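PDB 6W0V: pyocin S8 from Pseudomonas aeruginosa, which kills competing bacteria as a bacteriocin whose C-terminal H-N-H nuclease domain, the part held here by its immunity protein, is a DNase. Local coordinates for the interface of chains A and B. Sequence-based numbering; all coordinates share one arbitrary frame. Chains: chain A, Pyocin S8; chain B, Bacteriocin immunity protein.

The interface of chains A and B. Residues chain A 70, 81-83, 94; chain B 47-48, 52.
B:Tyr52 enters chain A over A:Pro83 and ends at the backbone oxygen of A:Phe81, in the complex between the H-N-H DNase domain of a colicin/pyocin-family toxin and its cognate immunity protein. The tyrosine sits just past the short helix 48-51 of chain B. From CB, its CG lies anti to the carbonyl carbon (chi1 -68°), which sends the ring toward the toxin; chi2 of -85° turns one face to the proline. CE1 and CZ lie nearest A:Pro83 CG, with CD1 a little farther off; that CG stands 3.9 Å from the centroid of the B:Tyr52 ring, displaced toward the rim, in a CH-pi contact. On the other flank CD2 nears A:Pro83 CA, and CE2 meets the peptide joining A:Thr82 to the proline. CZ touches A:Pro83 CD at 3.5 Å. At the tip the phenol OH donates to A:Phe81 O, with 2.5 Å between the two oxygens, in the carbonyl plane and on a lone pair.

That carbonyl also accepts A:Asn70 ND2, 2.9 Å from A:Phe81 O and likewise in the carbonyl plane, so two donors grip it. The asparagine belongs to helix 68-75, and its OD1 takes A:Phe81 N at 2.8 Å; bonded at both ends, the amide is fixed against a flip and braces the backbone that receives the tyrosine. A:Asn70 ND2 also lies beside the phenol oxygen, its amide plane turned 78° from the ring. Beyond the tip, A:Tyr94 comes from the opposite direction, its ring covered on one face by A:Thr82 CG2. Water 2 bridges the two phenol oxygens, lying 2.6 Å from A:Tyr94 OH.

Beside the CD2-CE2 side of the tyrosine, water 1 ties A:Thr82 O to B:Thr47 OG1 and to the B:Asp48 carboxylate oxygen OD1. B:Thr47 crosses A:Phe81 at about a right angle, its CG2 lying off one face of the phenyl ring, beyond the CD2-CE2 side and 4.1 Å from A:Phe81 CD2.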
ATOM      1  N   ASN A  70      -0.908   2.799  -5.667  1.00 14.57           N
ATOM      2  CA  ASN A  70       0.023   2.738  -4.511  1.00 13.64           C
ATOM      3  C   ASN A  70       0.697   4.090  -4.360  1.00 13.18           C
ATOM      4  O   ASN A  70       0.724   4.608  -3.234  1.00 15.09           O
ATOM      5  CB  ASN A  70       1.039   1.612  -4.641  1.00 15.14           C
ATOM      6  CG  ASN A  70       0.583   0.416  -3.844  1.00 13.49           C
ATOM      7  OD1 ASN A  70      -0.263   0.562  -2.964  1.00 13.63           O
ATOM      8  ND2 ASN A  70       1.111  -0.752  -4.156  1.00 15.28           N
ATOM      9  N   PHE A  81      -0.303  -1.029  -0.660  1.00 13.16           N
ATOM     10  CA  PHE A  81      -0.692  -2.441  -0.642  1.00 13.59           C
ATOM     11  C   PHE A  81       0.464  -3.262  -1.164  1.00 13.13           C
ATOM     12  O   PHE A  81       1.142  -2.845  -2.120  1.00 14.65           O
ATOM     13  CB  PHE A  81      -1.892  -2.649  -1.546  1.00 13.65           C
ATOM     14  CG  PHE A  81      -3.170  -2.185  -0.923  1.00 13.69           C
ATOM     15  CD1 PHE A  81      -3.505  -0.847  -0.912  1.00 14.04           C
ATOM     16  CD2 PHE A  81      -4.012  -3.091  -0.306  1.00 15.29           C
ATOM     17  CE1 PHE A  81      -4.681  -0.425  -0.317  1.00 15.10           C
ATOM     18  CE2 PHE A  81      -5.186  -2.665   0.289  1.00 15.37           C
ATOM     19  CZ  PHE A  81      -5.512  -1.332   0.288  1.00 14.83           C
ATOM     20  N   THR A  82       0.643  -4.423  -0.569  1.00 14.29           N
ATOM     21  CA  THR A  82       1.571  -5.432  -1.094  1.00 15.51           C
ATOM     22  C   THR A  82       0.825  -6.186  -2.168  1.00 14.25           C
ATOM     23  O   THR A  82      -0.407  -6.153  -2.219  1.00 13.84           O
ATOM     24  CB  THR A  82       2.046  -6.407  -0.021  1.00 16.65           C
ATOM     25  OG1 THR A  82       0.979  -7.270   0.343  1.00 15.64           O
ATOM     26  CG2 THR A  82       2.527  -5.695   1.216  1.00 16.29           C
ATOM     27  N   PRO A  83       1.554  -6.937  -3.005  1.00 15.82           N
ATOM     28  CA  PRO A  83       0.896  -7.915  -3.852  1.00 16.09           C
ATOM     29  C   PRO A  83       0.062  -8.808  -2.937  1.00 15.07           C
ATOM     30  O   PRO A  83       0.418  -9.048  -1.792  1.00 16.18           O
ATOM     31  CB  PRO A  83       2.039  -8.667  -4.529  1.00 18.51           C
ATOM     32  CG  PRO A  83       3.179  -7.680  -4.484  1.00 18.66           C
ATOM     33  CD  PRO A  83       3.012  -6.926  -3.179  1.00 16.98           C
ATOM     34  N   TYR A  94       2.259  -2.819   3.071  1.00 14.99           N
ATOM     35  CA  TYR A  94       3.654  -2.870   3.545  1.00 14.51           C
ATOM     36  C   TYR A  94       3.666  -2.387   4.982  1.00 15.93           C
ATOM     37  O   TYR A  94       3.093  -1.342   5.282  1.00 15.93           O
ATOM     38  CB  TYR A  94       4.557  -2.051   2.643  1.00 15.64           C
ATOM     39  CG  TYR A  94       4.872  -2.813   1.396  1.00 16.17           C
ATOM     40  CD1 TYR A  94       5.745  -3.882   1.433  1.00 16.18           C
ATOM     41  CD2 TYR A  94       4.223  -2.526   0.211  1.00 16.08           C
ATOM     42  CE1 TYR A  94       6.029  -4.612   0.299  1.00 16.84           C
ATOM     43  CE2 TYR A  94       4.501  -3.240  -0.934  1.00 16.73           C
ATOM     44  CZ  TYR A  94       5.401  -4.286  -0.887  1.00 17.51           C
ATOM     45  OH  TYR A  94       5.683  -5.004  -2.001  1.00 19.33           O
TER
ATOM     46  N   THR B  47      -6.513  -7.338  -4.769  1.00 13.57           N
ATOM     47  CA  THR B  47      -6.072  -5.935  -4.838  1.00 14.03           C
ATOM     48  C   THR B  47      -5.035  -5.762  -5.940  1.00 13.18           C
ATOM     49  O   THR B  47      -4.828  -4.622  -6.351  1.00 14.16           O
ATOM     50  CB  THR B  47      -5.513  -5.490  -3.489  1.00 14.02           C
ATOM     51  OG1 THR B  47      -4.513  -6.431  -3.101  1.00 14.71           O
ATOM     52  CG2 THR B  47      -6.588  -5.401  -2.430  1.00 15.34           C
ATOM     53  N   ASP B  48      -4.403  -6.841  -6.396  1.00 14.26           N
ATOM     54  CA  ASP B  48      -3.351  -6.731  -7.432  1.00 14.58           C
ATOM     55  C   ASP B  48      -3.952  -6.094  -8.674  1.00 14.80           C
ATOM     56  O   ASP B  48      -3.243  -5.399  -9.375  1.00 15.79           O
ATOM     57  CB  ASP B  48      -2.779  -8.083  -7.823  1.00 15.98           C
ATOM     58  CG  ASP B  48      -1.889  -8.671  -6.757  1.00 15.80           C
ATOM     59  OD1 ASP B  48      -1.781  -8.043  -5.682  1.00 16.85           O
ATOM     60  OD2 ASP B  48      -1.330  -9.732  -7.008  1.00 18.66           O
ATOM     61  N   TYR B  52      -1.266  -3.670  -8.611  1.00 15.34           N
ATOM     62  CA  TYR B  52      -0.159  -4.356  -9.312  1.00 15.83           C
ATOM     63  C   TYR B  52      -0.601  -4.692 -10.718  1.00 16.80           C
ATOM     64  O   TYR B  52      -0.570  -5.849 -11.114  1.00 19.23           O
ATOM     65  CB  TYR B  52       0.298  -5.561  -8.501  1.00 17.63           C
ATOM     66  CG  TYR B  52       0.956  -5.091  -7.243  1.00 16.61           C
ATOM     67  CD1 TYR B  52       2.295  -4.762  -7.254  1.00 16.69           C
ATOM     68  CD2 TYR B  52       0.213  -4.841  -6.107  1.00 15.62           C
ATOM     69  CE1 TYR B  52       2.914  -4.261  -6.130  1.00 16.46           C
ATOM     70  CE2 TYR B  52       0.816  -4.339  -4.973  1.00 14.12           C
ATOM     71  CZ  TYR B  52       2.164  -4.048  -4.993  1.00 15.21           C
ATOM     72  OH  TYR B  52       2.769  -3.566  -3.880  1.00 16.24           O
TER
HETATM   73  O   HOH W   1      -2.268  -5.927  -4.219  1.00 15.58           O
HETATM   74  O   HOH W   2       5.614  -3.579  -4.120  1.00 28.38           O